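Local coordinates for EGF family domain-containing protein (Toxoplasma gondii, PDB 4Z80) that binds a peptide of its partner RON2L1 and, as a membrane antigen of the AMA family, probably takes part in the moving junction during host-cell invasion, at residues Tyr294-Phe299 with Asn313-Val318; Ser76-Thr81 with Gly271-Arg276; Gly99-Phe104 with Ser112-Trp117. One frame throughout, in Å; residues are numbered along the deposited sequence.

Contact 1 stands between the other two: its centre is about 14 Å from that of contact 2 and about 12 Å from that of contact 3, while contacts 2 and 3 lie about 23 Å apart and do not touch. D80 of contact 2 accepts from H295 N and pairs with T296 OG1; on the other flank Q297 OE1 meets K100 NZ of contact 3, and V318 opens strand 318-321, the antiparallel partner of strand 101-104. Along the chain, both segments of contact 3 fall between those of contact 2, and contact 1 follows. Contact 1 thus links the helix 80-84 region to strand 101-104 within this AMA-family ectodomain.

Contact 1 (Tyr294-Phe299 with Asn313-Val318); sequences YHTQDF and NAFYCV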
loop_
_atom_site.group_PDB
_atom_site.type_symbol
_atom_site.label_atom_id
_atom_site.label_comp_id
_atom_site.label_asym_id
_atom_site.label_seq_id
_atom_site.Cartn_x
_atom_site.Cartn_y
_atom_site.Cartn_z
ATOM N N TYR A 294 -8.632 -1.778 -1.774
ATOM C CA TYR A 294 -8.620 -1.887 -3.230
ATOM C C TYR A 294 -7.199 -1.875 -3.784
ATOM O O TYR A 294 -6.340 -1.119 -3.303
ATOM C CB TYR A 294 -9.400 -0.733 -3.855
ATOM C CG TYR A 294 -10.891 -0.690 -3.594
ATOM C CD1 TYR A 294 -11.659 -1.847 -3.589
ATOM C CD2 TYR A 294 -11.533 0.522 -3.386
ATOM C CE1 TYR A 294 -13.036 -1.794 -3.379
ATOM C CE2 TYR A 294 -12.904 0.591 -3.184
ATOM C CZ TYR A 294 -13.649 -0.571 -3.179
ATOM O OH TYR A 294 -15.025 -0.513 -2.971
ATOM N N HIS A 295 -6.969 -2.705 -4.799
ATOM C CA HIS A 295 -5.694 -2.772 -5.508
ATOM C C HIS A 295 -5.579 -1.721 -6.607
ATOM O O HIS A 295 -4.474 -1.357 -7.008
ATOM C CB HIS A 295 -5.493 -4.148 -6.125
ATOM C CG HIS A 295 -5.416 -5.251 -5.122
ATOM N ND1 HIS A 295 -4.277 -5.519 -4.396
ATOM C CD2 HIS A 295 -6.342 -6.152 -4.722
ATOM C CE1 HIS A 295 -4.506 -6.546 -3.592
ATOM N NE2 HIS A 295 -5.750 -6.949 -3.773
ATOM N N THR A 296 -6.724 -1.246 -7.086
ATOM C CA THR A 296 -6.763 -0.250 -8.154
ATOM C C THR A 296 -5.947 0.975 -7.763
ATOM O O THR A 296 -6.071 1.481 -6.649
ATOM C CB THR A 296 -8.227 0.173 -8.454
ATOM O OG1 THR A 296 -8.978 -0.955 -8.922
ATOM C CG2 THR A 296 -8.273 1.248 -9.519
ATOM N N GLN A 297 -5.120 1.459 -8.685
ATOM C CA GLN A 297 -4.367 2.691 -8.459
ATOM C C GLN A 297 -4.764 3.833 -9.401
ATOM O O GLN A 297 -4.524 4.993 -9.098
ATOM C CB GLN A 297 -2.875 2.392 -8.582
ATOM C CG GLN A 297 -2.338 1.582 -7.405
ATOM C CD GLN A 297 -1.227 0.645 -7.820
ATOM O OE1 GLN A 297 -0.115 1.080 -8.110
ATOM N NE2 GLN A 297 -1.536 -0.642 -7.897
ATOM N N ASP A 298 -5.392 3.499 -10.526
ATOM C CA ASP A 298 -5.827 4.497 -11.509
ATOM C C ASP A 298 -7.109 4.011 -12.165
ATOM O O ASP A 298 -7.177 2.870 -12.612
ATOM C CB ASP A 298 -4.735 4.728 -12.564
ATOM C CG ASP A 298 -4.977 5.965 -13.418
ATOM O OD1 ASP A 298 -5.850 5.927 -14.306
ATOM O OD2 ASP A 298 -4.257 6.970 -13.226
ATOM N N PHE A 299 -8.116 4.873 -12.231
ATOM C CA PHE A 299 -9.361 4.557 -12.928
ATOM C C PHE A 299 -9.901 5.866 -13.468
ATOM O O PHE A 299 -10.100 6.816 -12.716
ATOM C CB PHE A 299 -10.372 3.876 -12.002
ATOM C CG PHE A 299 -11.609 3.363 -12.709
ATOM C CD1 PHE A 299 -11.494 2.548 -13.821
ATOM C CD2 PHE A 299 -12.877 3.675 -12.247
ATOM C CE1 PHE A 299 -12.617 2.066 -14.468
ATOM C CE2 PHE A 299 -14.006 3.193 -12.891
ATOM C CZ PHE A 299 -13.873 2.389 -14.006
ATOM N N ASN A 313 -22.516 0.124 -7.548
ATOM C CA ASN A 313 -21.846 -0.711 -8.540
ATOM C C ASN A 313 -20.803 0.076 -9.335
ATOM O O ASN A 313 -20.105 -0.491 -10.180
ATOM C CB ASN A 313 -22.865 -1.348 -9.488
ATOM C CG ASN A 313 -22.329 -2.608 -10.147
ATOM O OD1 ASN A 313 -22.305 -2.721 -11.373
ATOM N ND2 ASN A 313 -21.873 -3.556 -9.328
ATOM N N ALA A 314 -20.678 1.374 -9.056
ATOM C CA ALA A 314 -19.687 2.201 -9.733
ATOM C C ALA A 314 -18.391 2.243 -8.933
ATOM O O ALA A 314 -18.365 1.915 -7.742
ATOM C CB ALA A 314 -20.225 3.614 -9.956
ATOM N N PHE A 315 -17.313 2.600 -9.622
ATOM C CA PHE A 315 -16.012 2.794 -9.004
ATOM C C PHE A 315 -15.574 4.226 -9.267
ATOM O O PHE A 315 -15.808 4.773 -10.345
ATOM C CB PHE A 315 -14.980 1.789 -9.544
ATOM C CG PHE A 315 -13.800 1.579 -8.624
ATOM C CD1 PHE A 315 -12.720 2.452 -8.643
ATOM C CD2 PHE A 315 -13.773 0.512 -7.729
ATOM C CE1 PHE A 315 -11.640 2.273 -7.783
ATOM C CE2 PHE A 315 -12.684 0.331 -6.870
ATOM C CZ PHE A 315 -11.623 1.205 -6.908
ATOM N N TYR A 316 -14.959 4.844 -8.268
ATOM C CA TYR A 316 -14.558 6.234 -8.355
ATOM C C TYR A 316 -13.361 6.490 -9.263
ATOM O O TYR A 316 -12.456 5.658 -9.393
ATOM C CB TYR A 316 -14.245 6.766 -6.955
ATOM C CG TYR A 316 -15.483 7.186 -6.205
ATOM C CD1 TYR A 316 -16.124 8.372 -6.532
ATOM C CD2 TYR A 316 -16.028 6.399 -5.196
ATOM C CE1 TYR A 316 -17.268 8.766 -5.879
ATOM C CE2 TYR A 316 -17.173 6.798 -4.525
ATOM C CZ TYR A 316 -17.782 7.982 -4.871
ATOM O OH TYR A 316 -18.927 8.414 -4.229
ATOM N N CYS A 317 -13.385 7.659 -9.898
ATOM C CA CYS A 317 -12.236 8.174 -10.632
ATOM C C CYS A 317 -11.106 8.398 -9.643
ATOM O O CYS A 317 -11.261 9.182 -8.712
ATOM C CB CYS A 317 -12.571 9.489 -11.326
ATOM S SG CYS A 317 -14.030 9.484 -12.411
ATOM N N VAL A 318 -9.982 7.718 -9.832
ATOM C CA VAL A 318 -8.837 7.904 -8.950
ATOM C C VAL A 318 -7.559 7.868 -9.764
ATOM O O VAL A 318 -7.529 7.309 -10.856
ATOM C CB VAL A 318 -8.752 6.815 -7.830
ATOM C CG1 VAL A 318 -9.983 6.833 -6.949
ATOM C CG2 VAL A 318 -8.540 5.422 -8.417
#
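The carbonyl oxygen V318 O is gripped twice, by the backbone amide of F299 and by the CA-H of D298. The amide bond is short and nearly straight (F299 N to V318 O 2.9 Å, 169° at the hydrogen), although the donor stands above the carbonyl plane. F299 O is held in the same dual fashion: V318 N lies 3.0 Å from F299 O, in the carbonyl plane and on a lone pair, and C317 CA approaches F299 O to 3.3 Å. The two reciprocal bonds define a single antiparallel bridge of the hydrogen-bonded type, which closes the long loop between strands 289-291 and 318-321; the disulfide of C317 with C304 ties that loop a second time.

Beside the bridge, Y294, F299 and F315 form an aromatic cluster with F315 in the middle. F315 CG is anti to the backbone N (chi1 -158°), and the ring turns its edge to both neighbours. Against Y294 the pair is edge-to-face, with F315 CE2 over the centre of the tyrosine ring and F315 CZ 3.6 Å from Y294 CD2. Against F299 the stack is an offset edge-to-face one, the planes 87° apart. F299, also anti to its backbone N, brings its own ring edge to the carbonyls of F315 and Y316, so polar oxygens lie in the plane of its C-H bonds.

T296 meets the tip of F315 with CB and CG2, while its OG1 bonds to D80 and T84 on helix 80-84. Y294 OH bonds to E149. The closest ring-to-carbonyl approaches are 3.5 Å, from F299 CE2 to F315 O and from F299 CD2 to Y316 O.

Contact 2 (Ser76-Thr81 with Gly271-Arg276); sequences SAKIDT and GGNCFR
Backbone hydrogen bonds carry this contact, in which a segment leading into helix 80-84 runs beside a loop almost 200 residues later, the end-to-end directions differing by 51°. C274 N gives the best bond, to K78 O at 2.9 Å, with 168° at the hydrogen and the donor in the carbonyl plane. K78 N returns one to G272 O at 3.0 Å, though from above that carbonyl plane. These two bonds bracket N273 and make a single backbone bridge between K78 and N273, where N273 CA points its hydrogen at K78 O. A weak bond from G271 N to S76 O (3.0 Å, 129°) extends the join.

Apolar contact is small. A77 CB rests 3.9 Å from C274 CB, beside the disulfide that links C274 to C72 and so locks the two regions covalently.

Side chains meet alongside one another. The K78 chain is fully extended, CG anti to the backbone N, and runs beside the carboxamide of N273, with K78 CD 3.7 Å from N273 ND2.

Water completes the pairing. One molecule accepts from both K78 NZ and N273 ND2, at 2.8 Å from each; another, 2.9 Å from N273 OD1 and also within reach of K78 O, bridges the segments. The lysine ammonium and the asparagine amide, both donors, are joined through a shared acceptor, consistent with a charge that stays hydrated at the exposed surface.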
loop_
_atom_site.group_PDB
_atom_site.type_symbol
_atom_site.label_atom_id
_atom_site.label_comp_id
_atom_site.label_asym_id
_atom_site.label_seq_id
_atom_site.Cartn_x
_atom_site.Cartn_y
_atom_site.Cartn_z
ATOM N N SER A 76 -14.719 -17.002 -9.747
ATOM C CA SER A 76 -15.884 -16.420 -9.086
ATOM C C SER A 76 -15.488 -15.466 -7.961
ATOM O O SER A 76 -16.350 -14.886 -7.306
ATOM C CB SER A 76 -16.795 -17.519 -8.539
ATOM O OG SER A 76 -16.135 -18.284 -7.550
ATOM N N ALA A 77 -14.187 -15.312 -7.729
ATOM C CA ALA A 77 -13.705 -14.339 -6.757
ATOM C C ALA A 77 -13.731 -12.949 -7.377
ATOM O O ALA A 77 -13.188 -12.747 -8.460
ATOM C CB ALA A 77 -12.305 -14.687 -6.300
ATOM N N LYS A 78 -14.360 -11.997 -6.699
ATOM C CA LYS A 78 -14.359 -10.624 -7.185
ATOM C C LYS A 78 -13.122 -9.901 -6.673
ATOM O O LYS A 78 -12.876 -9.850 -5.472
ATOM C CB LYS A 78 -15.622 -9.887 -6.751
ATOM C CG LYS A 78 -15.700 -8.465 -7.274
ATOM C CD LYS A 78 -17.029 -7.815 -6.932
ATOM C CE LYS A 78 -17.079 -6.381 -7.434
ATOM N NZ LYS A 78 -18.410 -5.756 -7.213
ATOM N N ILE A 79 -12.339 -9.359 -7.596
ATOM C CA ILE A 79 -11.210 -8.504 -7.256
ATOM C C ILE A 79 -11.470 -7.163 -7.933
ATOM O O ILE A 79 -11.866 -7.132 -9.094
ATOM C CB ILE A 79 -9.878 -9.108 -7.716
ATOM C CG1 ILE A 79 -9.771 -10.564 -7.232
ATOM C CG2 ILE A 79 -8.717 -8.267 -7.187
ATOM C CD1 ILE A 79 -8.523 -11.247 -7.628
ATOM N N ASP A 80 -11.274 -6.062 -7.212
ATOM C CA ASP A 80 -11.711 -4.753 -7.696
ATOM C C ASP A 80 -11.096 -4.385 -9.047
ATOM O O ASP A 80 -11.725 -3.706 -9.857
ATOM C CB ASP A 80 -11.401 -3.664 -6.657
ATOM C CG ASP A 80 -9.915 -3.507 -6.373
ATOM O OD1 ASP A 80 -9.327 -4.352 -5.648
ATOM O OD2 ASP A 80 -9.345 -2.509 -6.847
ATOM N N THR A 81 -9.884 -4.859 -9.304
ATOM C CA THR A 81 -9.194 -4.576 -10.564
ATOM C C THR A 81 -9.809 -5.277 -11.788
ATOM O O THR A 81 -9.572 -4.864 -12.926
ATOM C CB THR A 81 -7.712 -4.965 -10.449
ATOM O OG1 THR A 81 -7.621 -6.232 -9.784
ATOM C CG2 THR A 81 -6.960 -3.905 -9.636
ATOM N N GLY A 271 -18.379 -15.360 -5.217
ATOM C CA GLY A 271 -19.092 -14.258 -5.836
ATOM C C GLY A 271 -18.856 -12.905 -5.177
ATOM O O GLY A 271 -19.177 -11.872 -5.761
ATOM N N GLY A 272 -18.306 -12.908 -3.964
ATOM C CA GLY A 272 -18.064 -11.675 -3.225
ATOM C C GLY A 272 -16.636 -11.195 -3.407
ATOM O O GLY A 272 -15.835 -11.873 -4.038
ATOM N N ASN A 273 -16.321 -10.016 -2.877
ATOM C CA ASN A 273 -14.947 -9.523 -2.903
ATOM C C ASN A 273 -14.014 -10.440 -2.130
ATOM O O ASN A 273 -14.318 -10.858 -1.012
ATOM C CB ASN A 273 -14.864 -8.103 -2.338
ATOM C CG ASN A 273 -15.203 -7.045 -3.368
ATOM O OD1 ASN A 273 -14.337 -6.568 -4.110
ATOM N ND2 ASN A 273 -16.462 -6.672 -3.419
ATOM N N CYS A 274 -12.888 -10.760 -2.758
ATOM C CA CYS A 274 -11.842 -11.570 -2.160
ATOM C C CYS A 274 -10.678 -10.645 -1.842
ATOM O O CYS A 274 -10.062 -10.095 -2.753
ATOM C CB CYS A 274 -11.411 -12.689 -3.109
ATOM S SG CYS A 274 -10.688 -14.143 -2.308
ATOM N N PHE A 275 -10.398 -10.471 -0.554
ATOM C CA PHE A 275 -9.381 -9.538 -0.080
ATOM C C PHE A 275 -8.086 -10.278 0.227
ATOM O O PHE A 275 -8.036 -11.108 1.133
ATOM C CB PHE A 275 -9.868 -8.791 1.169
ATOM C CG PHE A 275 -11.072 -7.920 0.927
ATOM C CD1 PHE A 275 -10.928 -6.660 0.369
ATOM C CD2 PHE A 275 -12.346 -8.365 1.240
ATOM C CE1 PHE A 275 -12.028 -5.853 0.141
ATOM C CE2 PHE A 275 -13.448 -7.565 1.007
ATOM C CZ PHE A 275 -13.286 -6.303 0.455
ATOM N N ARG A 276 -7.034 -9.984 -0.528
ATOM C CA ARG A 276 -5.751 -10.634 -0.325
ATOM C C ARG A 276 -4.624 -9.727 -0.781
ATOM O O ARG A 276 -4.776 -8.966 -1.738
ATOM C CB ARG A 276 -5.681 -11.970 -1.076
ATOM C CG ARG A 276 -4.351 -12.703 -0.927
ATOM C CD ARG A 276 -4.412 -14.134 -1.434
ATOM N NE ARG A 276 -3.113 -14.790 -1.303
ATOM C CZ ARG A 276 -2.767 -15.651 -0.346
ATOM N NH1 ARG A 276 -3.624 -16.009 0.606
ATOM N NH2 ARG A 276 -1.542 -16.160 -0.352
HETATM O O HOH W 1 -11.486 -7.238 -4.152
HETATM O O HOH W 2 -17.654 -4.548 -4.755
#

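Contact 3 (Gly99-Phe104 with Ser112-Trp117); sequences GKVIAF and SDMTRW
An arginine lies folded over a phenylalanine ring: R116 CG stands 3.5 Å above the F104 plane, over its centre and 13° off the ring normal, a CH-pi contact. R116 CG is anti to the backbone N, and a bend at chi2 (72°) then carries the guanidinium outward past the CD2-CE2 edge, at a 29° tilt, with F104 CD2 against its face. The polar end is held from elsewhere, NE by the carbonyl of E149 and NH1 by that of L307, and Y316 makes a cation-pi contact with it.

The backbones meet in one antiparallel hydrogen-bonded pair, F104 with D113, at the end of strand 101-104 and across a seven-residue loop. D113 N reaches F104 O at 2.8 Å, nearly along the C=O axis, and F104 N returns a bond to D113 O at 3.1 Å. The chain then turns off: D113 OD1 accepts from T115 N along its C-O axis, an Asx turn, and from R116 N above the carboxylate plane, leading into the 3-10 segment that begins at R116.

On the apolar side V101 is the hub. Its CB touches M114 CE, brought round by the bend at chi3, and V101 CG1 sits 3.6 Å from W117 CD1. A103 CB meets M114 CG at 3.9 Å.

Where the two backbones part, a water fills the next step, donating to I102 O and D113 O at 2.8 Å each and accepting from W117 N at 3.0 Å. Both protons are spent on carbonyls, so one molecule satisfies two acceptors and a donor where direct pairing ends.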
loop_
_atom_site.group_PDB
_atom_site.type_symbol
_atom_site.label_atom_id
_atom_site.label_comp_id
_atom_site.label_asym_id
_atom_site.label_seq_id
_atom_site.Cartn_x
_atom_site.Cartn_y
_atom_site.Cartn_z
ATOM N N GLY A 99 5.628 9.339 -1.223
ATOM C CA GLY A 99 4.813 10.451 -1.664
ATOM C C GLY A 99 3.551 10.025 -2.392
ATOM O O GLY A 99 2.648 10.835 -2.579
ATOM N N LYS A 100 3.476 8.759 -2.795
ATOM C CA LYS A 100 2.360 8.280 -3.612
ATOM C C LYS A 100 1.073 8.115 -2.812
ATOM O O LYS A 100 1.004 7.316 -1.879
ATOM C CB LYS A 100 2.732 6.953 -4.282
ATOM C CG LYS A 100 1.598 6.264 -5.053
ATOM C CD LYS A 100 2.128 5.048 -5.809
ATOM C CE LYS A 100 1.028 4.190 -6.415
ATOM N NZ LYS A 100 1.595 3.093 -7.248
ATOM N N VAL A 101 0.049 8.860 -3.219
ATOM C CA VAL A 101 -1.277 8.813 -2.616
ATOM C C VAL A 101 -2.305 8.546 -3.716
ATOM O O VAL A 101 -2.176 9.082 -4.823
ATOM C CB VAL A 101 -1.601 10.144 -1.896
ATOM C CG1 VAL A 101 -3.046 10.191 -1.413
ATOM C CG2 VAL A 101 -0.632 10.361 -0.735
ATOM N N ILE A 102 -3.312 7.736 -3.417
ATOM C CA ILE A 102 -4.418 7.532 -4.345
ATOM C C ILE A 102 -5.430 8.651 -4.166
ATOM O O ILE A 102 -6.169 8.686 -3.185
ATOM C CB ILE A 102 -5.088 6.167 -4.145
ATOM C CG1 ILE A 102 -4.047 5.042 -4.194
ATOM C CG2 ILE A 102 -6.161 5.960 -5.206
ATOM C CD1 ILE A 102 -3.123 5.061 -5.422
ATOM N N ALA A 103 -5.432 9.573 -5.124
ATOM C CA ALA A 103 -6.273 10.759 -5.093
ATOM C C ALA A 103 -7.602 10.507 -5.777
ATOM O O ALA A 103 -7.658 9.843 -6.815
ATOM C CB ALA A 103 -5.561 11.920 -5.775
ATOM N N PHE A 104 -8.666 11.037 -5.194
ATOM C CA PHE A 104 -9.975 11.050 -5.835
ATOM C C PHE A 104 -10.033 12.305 -6.690
ATOM O O PHE A 104 -9.724 13.388 -6.208
ATOM C CB PHE A 104 -11.099 11.036 -4.810
ATOM C CG PHE A 104 -11.379 9.674 -4.237
ATOM C CD1 PHE A 104 -10.394 8.962 -3.570
ATOM C CD2 PHE A 104 -12.639 9.104 -4.356
ATOM C CE1 PHE A 104 -10.666 7.698 -3.050
ATOM C CE2 PHE A 104 -12.910 7.849 -3.823
ATOM C CZ PHE A 104 -11.925 7.156 -3.180
ATOM N N SER A 112 -8.624 17.403 -7.345
ATOM C CA SER A 112 -8.123 16.235 -6.653
ATOM C C SER A 112 -8.265 16.396 -5.151
ATOM O O SER A 112 -8.131 17.496 -4.607
ATOM C CB SER A 112 -6.669 15.969 -7.020
ATOM O OG SER A 112 -5.848 17.076 -6.703
ATOM N N ASP A 113 -8.545 15.273 -4.505
ATOM C CA ASP A 113 -8.709 15.194 -3.056
ATOM C C ASP A 113 -7.755 14.116 -2.560
ATOM O O ASP A 113 -7.962 12.934 -2.832
ATOM C CB ASP A 113 -10.157 14.865 -2.705
ATOM C CG ASP A 113 -10.416 14.833 -1.212
ATOM O OD1 ASP A 113 -9.467 14.617 -0.427
ATOM O OD2 ASP A 113 -11.588 15.011 -0.823
ATOM N N MET A 114 -6.712 14.524 -1.844
ATOM C CA MET A 114 -5.675 13.592 -1.443
ATOM C C MET A 114 -5.840 13.052 -0.017
ATOM O O MET A 114 -4.948 12.364 0.476
ATOM C CB MET A 114 -4.309 14.252 -1.617
ATOM C CG MET A 114 -3.896 14.224 -3.101
ATOM S SD MET A 114 -2.383 15.070 -3.461
ATOM C CE MET A 114 -1.193 13.919 -2.766
ATOM N N THR A 115 -6.977 13.324 0.622
ATOM C CA THR A 115 -7.265 12.736 1.939
ATOM C C THR A 115 -8.537 11.882 1.951
ATOM O O THR A 115 -8.815 11.174 2.920
ATOM C CB THR A 115 -7.392 13.816 3.044
ATOM O OG1 THR A 115 -8.464 14.708 2.744
ATOM C CG2 THR A 115 -6.088 14.602 3.185
ATOM N N ARG A 116 -9.308 11.935 0.874
ATOM C CA ARG A 116 -10.517 11.140 0.752
ATOM C C ARG A 116 -10.249 9.638 0.940
ATOM O O ARG A 116 -11.109 8.914 1.451
ATOM C CB ARG A 116 -11.163 11.422 -0.616
ATOM C CG ARG A 116 -12.352 10.573 -0.969
ATOM C CD ARG A 116 -13.611 10.898 -0.167
ATOM N NE ARG A 116 -14.669 10.117 -0.783
ATOM C CZ ARG A 116 -15.424 10.516 -1.802
ATOM N NH1 ARG A 116 -15.345 11.758 -2.272
ATOM N NH2 ARG A 116 -16.287 9.668 -2.326
ATOM N N TRP A 117 -9.066 9.173 0.540
ATOM C CA TRP A 117 -8.735 7.750 0.624
ATOM C C TRP A 117 -8.866 7.194 2.041
ATOM O O TRP A 117 -9.049 5.993 2.210
ATOM C CB TRP A 117 -7.312 7.489 0.098
ATOM C CG TRP A 117 -6.215 8.029 0.973
ATOM C CD1 TRP A 117 -5.607 9.239 0.865
ATOM C CD2 TRP A 117 -5.610 7.372 2.100
ATOM N NE1 TRP A 117 -4.656 9.383 1.854
ATOM C CE2 TRP A 117 -4.639 8.247 2.621
ATOM C CE3 TRP A 117 -5.787 6.124 2.702
ATOM C CZ2 TRP A 117 -3.851 7.918 3.729
ATOM C CZ3 TRP A 117 -5.004 5.802 3.806
ATOM C CH2 TRP A 117 -4.052 6.692 4.302
HETATM O O HOH W 3 -7.461 10.527 -1.532
#